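Local coordinates for protein succinyl-CoA ligase (ADP-forming) subunit alpha (Methanosaeta concilii, PDB 6HXI) that binds coenzyme A and joins, in one chain, a CoA-ligase-type portion to a helical portion related to the C-terminal domain of citrate synthase, at residues L29-Y33 against A56-T60; A163-Y167 against F186-S190; W258-T262 against A287-N291; M382-I388 against I405-I409; R459-R463 against F474-M478. All blocks are in the same frame, centred on the assembly; numbering follows the deposited sequence. Where two conformers were deposited one is given.

Contact 1 (L29-Y33 against A56-T60); sequences LDFDY and AFWGT
The bare CA of G59 presses into the middle of the Y33 ring, lying directly over one face at 3.5 Å from the ring centroid. This CH-pi contact is possible because glycine has no side chain to hold the flat ring off the backbone. Y33 is itself a wedge: its CD1 edge points at a face of the W58 indole, giving a T-shaped pair with planes at 86° and the two centroids, phenol and five-membered ring, 5.2 Å apart. With CG anti to the backbone N (chi1 -175°), the tyrosine ring fits the corner between indole and glycine. The indole folds back toward the helix, where its CZ3 lies 3.6 Å from CB of D32. The second bump is L29, whose CD1 bears on CB of A56 at 3.4 Å, a tight fit, while its CB lies against F57 O. Segments 29-33 and 56-58 run almost parallel, at 9°, where helix 22-34 packs on strand 52-58, outermost within this chain in the Rossmann-like N-terminal sheet. A water spans the gap, donating to D30 OD1 at 2.7 Å and accepting from G59 N at 2.8 Å. D30 OD2 forms a salt bridge, and G59 O a hydrogen bond, with R350 of a second copy of the protein. The chemistry implies a division of labour: rings and methyl groups touch directly, whereas polar coupling runs through water and a carboxylate shared with a neighbouring subunit.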
# COMPACT_ATOMS: atom_id res chain seq x y z
N LEU B 29 14.14 40.94 -6.00
CA LEU B 29 15.16 40.43 -5.08
C LEU B 29 16.55 40.51 -5.68
O LEU B 29 17.50 40.87 -4.97
CB LEU B 29 14.84 38.99 -4.65
CG LEU B 29 13.59 38.83 -3.81
CD1 LEU B 29 13.21 37.36 -3.69
CD2 LEU B 29 13.77 39.46 -2.44
N ASP B 30 16.68 40.21 -6.98
CA ASP B 30 17.95 40.25 -7.69
C ASP B 30 18.53 41.67 -7.70
O ASP B 30 19.73 41.85 -7.53
CB ASP B 30 17.79 39.69 -9.12
CG ASP B 30 17.84 38.18 -9.23
OD1 ASP B 30 18.09 37.51 -8.21
OD2 ASP B 30 17.69 37.67 -10.36
N PHE B 31 17.66 42.67 -7.88
CA PHE B 31 18.04 44.09 -7.88
C PHE B 31 18.51 44.51 -6.49
O PHE B 31 19.56 45.13 -6.37
CB PHE B 31 16.87 44.96 -8.35
CG PHE B 31 17.23 46.42 -8.55
CD1 PHE B 31 18.15 46.80 -9.52
CD2 PHE B 31 16.65 47.41 -7.76
CE1 PHE B 31 18.48 48.15 -9.71
CE2 PHE B 31 16.99 48.76 -7.95
CZ PHE B 31 17.89 49.12 -8.93
N ASP B 32 17.78 44.11 -5.44
CA ASP B 32 18.13 44.39 -4.06
C ASP B 32 19.52 43.82 -3.77
O ASP B 32 20.35 44.51 -3.20
CB ASP B 32 17.09 43.77 -3.11
CG ASP B 32 15.65 44.20 -3.33
OD1 ASP B 32 15.44 45.34 -3.84
OD2 ASP B 32 14.74 43.42 -3.00
N TYR B 33 19.78 42.58 -4.22
CA TYR B 33 21.08 41.94 -4.05
C TYR B 33 22.24 42.74 -4.73
O TYR B 33 23.23 43.04 -4.05
CB TYR B 33 21.03 40.48 -4.54
CG TYR B 33 22.32 39.75 -4.28
CD1 TYR B 33 22.62 39.26 -3.01
CD2 TYR B 33 23.26 39.57 -5.29
CE1 TYR B 33 23.84 38.63 -2.75
CE2 TYR B 33 24.47 38.93 -5.05
CZ TYR B 33 24.76 38.47 -3.78
OH TYR B 33 25.94 37.82 -3.54
N ALA B 56 12.66 31.95 -2.87
CA ALA B 56 13.34 32.66 -3.93
C ALA B 56 14.83 32.78 -3.57
O ALA B 56 15.22 32.42 -2.46
CB ALA B 56 12.73 34.05 -4.10
N PHE B 57 15.63 33.32 -4.48
CA PHE B 57 17.05 33.55 -4.26
C PHE B 57 17.35 34.95 -3.76
O PHE B 57 16.72 35.92 -4.18
CB PHE B 57 17.82 33.40 -5.58
CG PHE B 57 18.14 32.00 -6.02
CD1 PHE B 57 19.05 31.22 -5.29
CD2 PHE B 57 17.56 31.45 -7.15
CE1 PHE B 57 19.38 29.94 -5.72
CE2 PHE B 57 17.89 30.17 -7.57
CZ PHE B 57 18.80 29.41 -6.84
N TRP B 58 18.41 35.04 -2.95
CA TRP B 58 19.09 36.25 -2.48
C TRP B 58 20.54 35.98 -2.93
O TRP B 58 21.30 35.35 -2.21
CB TRP B 58 18.99 36.38 -0.95
CG TRP B 58 19.64 37.63 -0.44
CD1 TRP B 58 20.84 37.74 0.20
CD2 TRP B 58 19.15 38.97 -0.61
NE1 TRP B 58 21.11 39.06 0.48
CE2 TRP B 58 20.08 39.84 0.01
CE3 TRP B 58 17.99 39.51 -1.17
CZ2 TRP B 58 19.89 41.22 0.06
CZ3 TRP B 58 17.80 40.88 -1.11
CH2 TRP B 58 18.74 41.72 -0.52
N GLY B 59 20.82 36.30 -4.17
CA GLY B 59 22.11 36.01 -4.79
C GLY B 59 22.12 34.54 -5.19
O GLY B 59 21.42 34.15 -6.13
N THR B 60 22.84 33.72 -4.42
CA THR B 60 22.94 32.28 -4.57
C THR B 60 22.33 31.59 -3.35
O THR B 60 22.30 30.37 -3.30
CB THR B 60 24.42 31.83 -4.69
OG1 THR B 60 25.15 32.20 -3.52
CG2 THR B 60 25.11 32.39 -5.89
O HOH W 1 18.89 37.59 -5.65

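Contact 2 (A163-Y167 against F186-S190); sequences ASKLY and FNIIS
The carbonyl O of S164 butts against the methylene of S190, 3.2 Å from its CB, although a hydroxyl belongs to the same side chain. That hydroxyl is engaged elsewhere: with chi1 at 72°, S190 OG stands between its own backbone N and carbonyl carbon and donates to N187 O at 2.9 Å, arriving 34° out of the carbonyl plane. It is also the acceptor for a water that donates at 2.8 Å to S190 OG and a second time, to A163 O, thereby linking the two segments. S164 OG settles over the backbone of the facing helix, 3.5 Å from CA of N187, whose side chain packs against I342 of the citrate lyase chain. The approaching element is a helix end: residues 163-167 close helix 158-163 with a Schellman motif in which K165, at positive phi, is the C-prime residue and L166 N reaches back to I161 O. The side chain of K165 leaves the turn to form a salt bridge with E330. The helix it faces, 179-192, lies largely in the CoA-ligase region and begins at G179, a residue of the coenzyme A pocket. Next to the serines the contact turns apolar. L166 and F186 cross at about a right angle, CD1 of the leucine lying 3.9 Å from CD2 of the phenylalanine, and both side chains rest on I196 of strand 196-201.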
# COMPACT_ATOMS: atom_id res chain seq x y z
N ALA B 163 24.38 46.64 -17.42
CA ALA B 163 24.74 47.39 -18.65
C ALA B 163 24.28 48.85 -18.62
O ALA B 163 24.95 49.71 -19.19
CB ALA B 163 24.18 46.70 -19.88
N SER B 164 23.14 49.12 -17.97
CA SER B 164 22.61 50.48 -17.85
C SER B 164 23.03 51.16 -16.54
O SER B 164 22.59 52.28 -16.27
CB SER B 164 21.10 50.49 -18.04
OG SER B 164 20.80 50.33 -19.42
N LYS B 165 23.91 50.50 -15.74
CA LYS B 165 24.45 51.02 -14.48
C LYS B 165 23.34 51.52 -13.51
O LYS B 165 23.47 52.57 -12.88
CB LYS B 165 25.53 52.10 -14.73
CG LYS B 165 26.75 51.63 -15.52
CD LYS B 165 27.85 52.71 -15.59
CE LYS B 165 27.69 53.63 -16.79
NZ LYS B 165 28.68 54.74 -16.78
N LEU B 166 22.28 50.74 -13.40
CA LEU B 166 21.12 51.04 -12.57
C LEU B 166 21.26 50.63 -11.10
O LEU B 166 20.37 50.92 -10.31
CB LEU B 166 19.84 50.43 -13.20
CG LEU B 166 19.43 51.03 -14.57
CD1 LEU B 166 18.39 50.17 -15.24
CD2 LEU B 166 18.95 52.49 -14.43
N TYR B 167 22.37 49.99 -10.73
CA TYR B 167 22.69 49.57 -9.36
C TYR B 167 23.24 50.76 -8.51
O TYR B 167 23.40 50.60 -7.30
CB TYR B 167 23.67 48.37 -9.35
CG TYR B 167 24.87 48.57 -10.26
CD1 TYR B 167 25.99 49.26 -9.82
CD2 TYR B 167 24.85 48.13 -11.58
CE1 TYR B 167 27.08 49.50 -10.66
CE2 TYR B 167 25.93 48.35 -12.43
CZ TYR B 167 27.03 49.05 -11.97
OH TYR B 167 28.11 49.24 -12.80
N PHE B 186 16.35 54.41 -19.95
CA PHE B 186 17.38 54.09 -18.95
C PHE B 186 18.74 53.85 -19.63
O PHE B 186 19.76 54.39 -19.18
CB PHE B 186 16.95 52.87 -18.09
CG PHE B 186 15.87 53.16 -17.07
CD1 PHE B 186 15.53 54.47 -16.72
CD2 PHE B 186 15.19 52.12 -16.45
CE1 PHE B 186 14.52 54.73 -15.79
CE2 PHE B 186 14.19 52.39 -15.50
CZ PHE B 186 13.88 53.69 -15.16
N ASN B 187 18.73 53.12 -20.77
CA ASN B 187 19.90 52.85 -21.60
C ASN B 187 20.44 54.14 -22.24
O ASN B 187 21.65 54.38 -22.17
CB ASN B 187 19.58 51.80 -22.66
CG ASN B 187 20.69 51.55 -23.67
OD1 ASN B 187 20.59 51.95 -24.83
ND2 ASN B 187 21.75 50.89 -23.24
N ILE B 188 19.55 54.94 -22.86
CA ILE B 188 19.89 56.21 -23.52
C ILE B 188 20.61 57.12 -22.51
O ILE B 188 21.75 57.52 -22.76
CB ILE B 188 18.62 56.90 -24.12
CG1 ILE B 188 17.93 56.06 -25.26
CG2 ILE B 188 18.90 58.33 -24.59
CD1 ILE B 188 18.64 55.91 -26.59
N ILE B 189 19.96 57.41 -21.37
CA ILE B 189 20.40 58.30 -20.28
C ILE B 189 21.75 57.85 -19.64
O ILE B 189 22.61 58.70 -19.42
CB ILE B 189 19.25 58.49 -19.25
CG1 ILE B 189 18.13 59.36 -19.86
CG2 ILE B 189 19.75 59.07 -17.92
CD1 ILE B 189 16.73 59.13 -19.32
N SER B 190 21.93 56.55 -19.38
CA SER B 190 23.18 56.02 -18.80
C SER B 190 24.38 56.26 -19.73
O SER B 190 25.52 56.38 -19.25
CB SER B 190 23.05 54.53 -18.52
OG SER B 190 23.05 53.78 -19.71
O HOH W 2 25.35 52.27 -20.05

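Contact 3 (W258-T262 against A287-N291); sequences WVTGT and AQAKN
Strand 258-260 and helix 287-291 run antiparallel at 175°, their axes approaching to 7.7 Å, and V259 meets N291 through both of its backbone polar atoms. The asparagine amide works as a two-pronged clamp: V259 N donates to N291 OD1 at 2.8 Å, and N291 ND2 donates to V259 O at 2.9 Å. Each acceptor is met in its carbonyl plane on a lone pair, although V259 O lies somewhat out of the amide plane of N291. The pairing imitates what a further strand would offer, since V259 belongs to the outermost strand of its sheet within this chain. The same amide is laid over the W258 indole, only 18° from parallel, with ND2 3.3 Å above one face, so a polar group already held by two bonds also covers one face of the ring. Farther along, CB of A287 fits into the curve of residues 260-262, 3.4 Å from G261 C. Q288, bent at chi2 (79°), swings its amide across T262 and donates from NE2 to T262 O at 3.0 Å. A water at the start of the helix joins G261 O, Q288 OE1 and A287 N. CG1 of V259 crosses the K290 chain, 3.7 Å from CD. Beyond it, K290 NZ pairs with E239. The strand thus lies between strand 227-233, which W258 and T260 bond through their backbones, and helix 287-297, which in turn meets helix 239-247, while in the turn after it G261 N reaches D288 of the citrate lyase chain.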
# COMPACT_ATOMS: atom_id res chain seq x y z
N TRP B 258 10.31 65.26 -25.00
CA TRP B 258 9.94 64.78 -26.33
C TRP B 258 8.58 64.11 -26.30
O TRP B 258 8.31 63.30 -25.41
CB TRP B 258 11.02 63.89 -26.98
CG TRP B 258 10.63 63.45 -28.36
CD1 TRP B 258 10.19 62.21 -28.74
CD2 TRP B 258 10.49 64.28 -29.52
NE1 TRP B 258 9.84 62.21 -30.06
CE2 TRP B 258 10.01 63.47 -30.57
CE3 TRP B 258 10.74 65.64 -29.78
CZ2 TRP B 258 9.79 63.96 -31.86
CZ3 TRP B 258 10.51 66.13 -31.05
CH2 TRP B 258 10.06 65.30 -32.08
N VAL B 259 7.72 64.46 -27.27
CA VAL B 259 6.38 63.90 -27.42
C VAL B 259 6.35 63.08 -28.72
O VAL B 259 6.59 63.61 -29.81
CB VAL B 259 5.27 64.98 -27.34
CG1 VAL B 259 3.89 64.35 -27.51
CG2 VAL B 259 5.34 65.76 -26.02
N THR B 260 6.08 61.77 -28.59
CA THR B 260 6.02 60.83 -29.73
C THR B 260 4.62 60.89 -30.40
O THR B 260 3.65 61.30 -29.77
CB THR B 260 6.38 59.41 -29.25
OG1 THR B 260 5.31 58.94 -28.45
CG2 THR B 260 7.65 59.37 -28.43
N GLY B 261 4.55 60.46 -31.65
CA GLY B 261 3.30 60.47 -32.42
C GLY B 261 3.30 61.49 -33.53
O GLY B 261 2.23 61.97 -33.92
N THR B 262 4.49 61.84 -34.06
CA THR B 262 4.65 62.79 -35.16
C THR B 262 4.16 62.19 -36.49
O THR B 262 3.95 62.92 -37.44
CB THR B 262 6.09 63.35 -35.24
OG1 THR B 262 7.01 62.32 -35.61
CG2 THR B 262 6.55 64.01 -33.93
N ALA B 287 1.26 65.43 -31.35
CA ALA B 287 2.66 65.47 -30.95
C ALA B 287 3.32 66.81 -31.36
O ALA B 287 4.10 67.37 -30.59
CB ALA B 287 3.42 64.30 -31.55
N GLN B 288 2.96 67.34 -32.55
CA GLN B 288 3.48 68.61 -33.07
C GLN B 288 3.12 69.79 -32.16
O GLN B 288 4.02 70.50 -31.72
CB GLN B 288 3.06 68.86 -34.53
CG GLN B 288 3.85 68.02 -35.56
CD GLN B 288 3.41 66.56 -35.71
OE1 GLN B 288 2.48 66.06 -35.03
NE2 GLN B 288 4.05 65.85 -36.63
N ALA B 289 1.82 69.95 -31.82
CA ALA B 289 1.32 70.99 -30.92
C ALA B 289 1.99 70.90 -29.53
O ALA B 289 2.31 71.93 -28.94
CB ALA B 289 -0.18 70.89 -30.78
N LYS B 290 2.23 69.68 -29.04
CA LYS B 290 2.88 69.42 -27.75
C LYS B 290 4.38 69.76 -27.74
O LYS B 290 4.84 70.46 -26.83
CB LYS B 290 2.63 67.97 -27.28
CG LYS B 290 1.18 67.72 -26.88
CD LYS B 290 0.96 66.30 -26.42
CE LYS B 290 -0.45 66.07 -25.91
NZ LYS B 290 -0.60 64.74 -25.24
N ASN B 291 5.14 69.30 -28.76
CA ASN B 291 6.57 69.56 -28.89
C ASN B 291 6.84 71.05 -29.10
O ASN B 291 7.81 71.57 -28.56
CB ASN B 291 7.20 68.71 -30.00
CG ASN B 291 7.45 67.27 -29.61
OD1 ASN B 291 7.86 66.96 -28.48
ND2 ASN B 291 7.23 66.34 -30.54
O HOH W 3 0.63 64.09 -33.72

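Contact 4 (M382-I388 against I405-I409); sequences MGIGGVI and IELVI
G385 N donates to E406 OE1 at 2.7 Å in an almost straight bond of 174°, the only hydrogen bond between the two segments. The setting is a crossing of two helices, 383-393 and 399-412, in the helical portion akin to citrate synthase; the short segments cross at 108°. E406 thus sends its carboxylate from the side of one helix to the first turn of the other. Its chain, extended beyond CG, brings OE1 over the backbone of residues 383-385, where it also comes to 3.5 Å from G383 C. G385 N meets the oxygen on its anti side, 18° out of the carboxylate plane. The two glycines present bare backbone here, and CG of E406 can lie 3.8 Å from CA of G385. A carboxylate at the start of a helix would be expected to be stabilised by the amides and dipole of that end. Beside this polar joint the side chains that meet are isoleucines. I405 spreads across G385 and turns its CD1 to 3.8 Å from G385 O, while I388 and I405 slide past each other in opposite directions. The isoleucine layer continues onto helix 571-594, where I388 rests on L578, I405 on L575 and I409 on I582. A third subunit, another copy of the protein, also packs here: its I384 on E406, and its Q410 on I384 of this chain. CD1 of I388 sits in the fork between two partners, 3.8 Å from CG2 of I405 and tip to tip with I409 at 3.7 Å from CD1.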
# COMPACT_ATOMS: atom_id res chain seq x y z
N MET B 382 -8.07 0.11 -30.79
CA MET B 382 -7.12 -0.85 -30.23
C MET B 382 -7.62 -1.47 -28.93
O MET B 382 -7.25 -2.59 -28.60
CB MET B 382 -5.73 -0.20 -30.03
CG MET B 382 -5.05 0.05 -31.40
SD MET B 382 -3.31 0.51 -31.25
CE MET B 382 -2.63 -1.04 -30.58
N GLY B 383 -8.49 -0.75 -28.25
CA GLY B 383 -9.11 -1.21 -27.02
C GLY B 383 -8.13 -1.24 -25.86
O GLY B 383 -6.93 -1.00 -26.03
N ILE B 384 -8.63 -1.64 -24.69
CA ILE B 384 -7.84 -1.76 -23.48
C ILE B 384 -6.73 -2.80 -23.69
O ILE B 384 -5.60 -2.54 -23.28
CB ILE B 384 -8.74 -2.02 -22.23
CG1 ILE B 384 -9.65 -0.79 -21.96
CG2 ILE B 384 -7.90 -2.32 -20.99
CD1 ILE B 384 -10.85 -1.08 -21.06
N GLY B 385 -7.04 -3.92 -24.35
CA GLY B 385 -6.05 -4.96 -24.62
C GLY B 385 -4.90 -4.44 -25.46
O GLY B 385 -3.76 -4.78 -25.20
N GLY B 386 -5.22 -3.59 -26.46
CA GLY B 386 -4.25 -2.96 -27.34
C GLY B 386 -3.39 -1.97 -26.58
O GLY B 386 -2.19 -1.90 -26.82
N VAL B 387 -3.99 -1.20 -25.66
CA VAL B 387 -3.29 -0.23 -24.83
C VAL B 387 -2.29 -0.96 -23.88
O VAL B 387 -1.15 -0.53 -23.74
CB VAL B 387 -4.26 0.72 -24.07
CG1 VAL B 387 -3.55 1.46 -22.94
CG2 VAL B 387 -4.91 1.72 -25.01
N ILE B 388 -2.68 -2.10 -23.33
CA ILE B 388 -1.80 -2.92 -22.50
C ILE B 388 -0.68 -3.50 -23.38
O ILE B 388 0.46 -3.50 -22.96
CB ILE B 388 -2.65 -4.02 -21.79
CG1 ILE B 388 -3.54 -3.36 -20.68
CG2 ILE B 388 -1.79 -5.16 -21.26
CD1 ILE B 388 -4.62 -4.25 -20.00
N ILE B 405 -6.56 -10.56 -23.77
CA ILE B 405 -6.19 -9.77 -22.60
C ILE B 405 -7.45 -9.23 -21.92
O ILE B 405 -7.60 -9.37 -20.70
CB ILE B 405 -5.19 -8.63 -22.96
CG1 ILE B 405 -3.81 -9.25 -23.32
CG2 ILE B 405 -5.07 -7.62 -21.77
CD1 ILE B 405 -2.84 -8.27 -23.99
N GLU B 406 -8.39 -8.69 -22.72
CA GLU B 406 -9.64 -8.15 -22.21
C GLU B 406 -10.56 -9.24 -21.65
O GLU B 406 -11.25 -8.99 -20.67
CB GLU B 406 -10.35 -7.37 -23.30
CG GLU B 406 -9.56 -6.11 -23.69
CD GLU B 406 -10.25 -5.19 -24.69
OE1 GLU B 406 -9.55 -4.40 -25.35
OE2 GLU B 406 -11.49 -5.25 -24.78
N LEU B 407 -10.53 -10.46 -22.24
CA LEU B 407 -11.30 -11.60 -21.74
C LEU B 407 -10.79 -12.02 -20.35
O LEU B 407 -11.60 -12.25 -19.47
CB LEU B 407 -11.20 -12.75 -22.74
CG LEU B 407 -11.91 -14.10 -22.49
CD1 LEU B 407 -13.45 -13.91 -22.41
CD2 LEU B 407 -11.63 -15.06 -23.71
N VAL B 408 -9.47 -12.12 -20.16
CA VAL B 408 -8.82 -12.50 -18.91
C VAL B 408 -9.22 -11.48 -17.80
O VAL B 408 -9.61 -11.91 -16.73
CB VAL B 408 -7.28 -12.59 -19.08
CG1 VAL B 408 -6.58 -12.63 -17.70
CG2 VAL B 408 -6.92 -13.79 -19.93
N ILE B 409 -9.16 -10.16 -18.10
CA ILE B 409 -9.56 -9.09 -17.18
C ILE B 409 -10.98 -9.28 -16.68
O ILE B 409 -11.21 -9.19 -15.49
CB ILE B 409 -9.33 -7.70 -17.80
CG1 ILE B 409 -7.86 -7.44 -17.97
CG2 ILE B 409 -9.97 -6.57 -17.00
CD1 ILE B 409 -7.54 -6.13 -18.84

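Contact 5 (R459-R463 against F474-M478); sequences REFKR and FVGEM
A salt-bridge network of E460, R463 and E477 lies beside an edge-to-face phenylalanine pair, together joining two helices of the citrate synthase-like portion close to bound coenzyme A, which is about 6 Å from the side chain of M478. Helices 453-466 and 471-480 keep well apart, their segment axes 11.8 Å from each other and crossing at 128°, so long side chains must span the distance. R463 is the bridge. Its chain, bent at chi3, folds the guanidinium back to E460, where NH2 reaches OE2 at 2.8 Å and NE makes a weak bond to the same oxygen at 3.1 Å. E460 OE2 is thus held by two N-H groups of one arginine. Across the gap R463 NH2 forms a looser salt bridge with E477 OE1 at 3.3 Å, the guanidinium and carboxylate planes turned by 33°. That glutamate oxygen has another partner, K481, on its own side of the contact. The arginine lies between the two carboxylates and probably offsets the mutual repulsion of two like charges. R463 NH2 also comes to the edge of the F474 ring, at 3.7 Å from CE1. F474, its CG anti to the backbone N, extends toward the facing helix and packs next to these charges. Y521 and V525 of helix 517-530 support it. The ring points its edge at the face of F461, with planes at 73°, and its CE2 stands 3.9 Å above the plane of F461, over the ring centre.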
# COMPACT_ATOMS: atom_id res chain seq x y z
N ARG B 459 5.47 -20.79 -15.86
CA ARG B 459 6.86 -21.15 -15.57
C ARG B 459 7.10 -22.66 -15.67
O ARG B 459 7.92 -23.09 -16.48
CB ARG B 459 7.18 -20.67 -14.14
CG ARG B 459 8.65 -20.56 -13.77
CD ARG B 459 8.93 -19.29 -12.97
NE ARG B 459 7.92 -18.98 -11.96
CZ ARG B 459 7.63 -17.76 -11.53
NH1 ARG B 459 6.71 -17.57 -10.60
NH2 ARG B 459 8.27 -16.71 -12.03
N GLU B 460 6.37 -23.45 -14.86
CA GLU B 460 6.50 -24.90 -14.76
C GLU B 460 6.13 -25.64 -16.02
O GLU B 460 6.87 -26.56 -16.41
CB GLU B 460 5.73 -25.46 -13.54
CG GLU B 460 6.42 -25.16 -12.21
CD GLU B 460 7.93 -25.31 -12.13
OE1 GLU B 460 8.61 -24.39 -11.61
OE2 GLU B 460 8.45 -26.37 -12.57
N PHE B 461 4.99 -25.28 -16.66
CA PHE B 461 4.56 -25.93 -17.91
C PHE B 461 5.52 -25.60 -19.05
O PHE B 461 5.88 -26.49 -19.80
CB PHE B 461 3.10 -25.60 -18.26
CG PHE B 461 2.08 -26.40 -17.49
CD1 PHE B 461 1.76 -26.07 -16.18
CD2 PHE B 461 1.48 -27.52 -18.05
CE1 PHE B 461 0.82 -26.83 -15.46
CE2 PHE B 461 0.53 -28.27 -17.33
CZ PHE B 461 0.20 -27.90 -16.05
N LYS B 462 5.96 -24.33 -19.18
CA LYS B 462 6.88 -23.91 -20.25
C LYS B 462 8.20 -24.73 -20.16
O LYS B 462 8.63 -25.29 -21.16
CB LYS B 462 7.17 -22.40 -20.18
CG LYS B 462 7.72 -21.83 -21.46
CD LYS B 462 8.53 -20.57 -21.27
CE LYS B 462 9.11 -20.21 -22.62
NZ LYS B 462 10.52 -19.76 -22.56
N ARG B 463 8.79 -24.82 -18.97
CA ARG B 463 10.03 -25.56 -18.71
C ARG B 463 9.89 -27.05 -19.08
O ARG B 463 10.69 -27.55 -19.85
CB ARG B 463 10.46 -25.36 -17.24
CG ARG B 463 11.68 -26.19 -16.83
CD ARG B 463 11.81 -26.33 -15.32
NE ARG B 463 10.62 -26.91 -14.69
CZ ARG B 463 10.37 -28.21 -14.58
NH1 ARG B 463 11.22 -29.10 -15.07
NH2 ARG B 463 9.26 -28.63 -13.99
N PHE B 474 6.81 -35.19 -16.43
CA PHE B 474 6.57 -33.94 -15.70
C PHE B 474 5.71 -34.23 -14.48
O PHE B 474 6.07 -33.83 -13.37
CB PHE B 474 5.91 -32.88 -16.61
CG PHE B 474 5.40 -31.61 -15.94
CD1 PHE B 474 6.23 -30.87 -15.09
CD2 PHE B 474 4.13 -31.11 -16.23
CE1 PHE B 474 5.79 -29.66 -14.55
CE2 PHE B 474 3.70 -29.91 -15.67
CZ PHE B 474 4.54 -29.19 -14.84
N VAL B 475 4.59 -34.96 -14.68
CA VAL B 475 3.68 -35.37 -13.60
C VAL B 475 4.48 -36.15 -12.55
O VAL B 475 4.45 -35.79 -11.37
CB VAL B 475 2.42 -36.11 -14.15
CG1 VAL B 475 1.58 -36.74 -13.03
CG2 VAL B 475 1.57 -35.17 -15.00
N GLY B 476 5.29 -37.12 -13.00
CA GLY B 476 6.16 -37.93 -12.15
C GLY B 476 7.21 -37.14 -11.38
O GLY B 476 7.35 -37.33 -10.18
N GLU B 477 7.96 -36.24 -12.06
CA GLU B 477 9.00 -35.40 -11.45
C GLU B 477 8.43 -34.52 -10.30
O GLU B 477 9.03 -34.44 -9.23
CB GLU B 477 9.67 -34.51 -12.53
CG GLU B 477 10.67 -33.50 -11.98
CD GLU B 477 11.03 -32.32 -12.87
OE1 GLU B 477 10.72 -31.17 -12.48
OE2 GLU B 477 11.66 -32.55 -13.92
N MET B 478 7.28 -33.87 -10.55
CA MET B 478 6.62 -32.98 -9.59
C MET B 478 6.16 -33.73 -8.35
O MET B 478 6.27 -33.20 -7.25
CB MET B 478 5.46 -32.24 -10.25
CG MET B 478 5.92 -31.26 -11.31
SD MET B 478 6.88 -29.86 -10.67
CE MET B 478 5.57 -28.79 -10.08

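How the contacts relate
Contacts 1 to 4 are buried, whereas contact 5 is only partly so, and it is there that charged side chains do much of the joining. Contacts 1 and 3 each lay a helix on a strand that is outermost, within this chain, in its own sheet; the first relies on rings, the other on an asparagine amide. Contacts 1 and 2 touch directly, F31 CZ lying 3.4 Å from L166 O, so helix 22-34 packs against the turn that ends helix 158-163. Contacts 4 and 5 belong to the helical half, on the opposite side of the chain's centre from 1 and 2, about 29 Å apart between centres. Neighbouring chains reach contacts 1 to 4, but none touches contact 5.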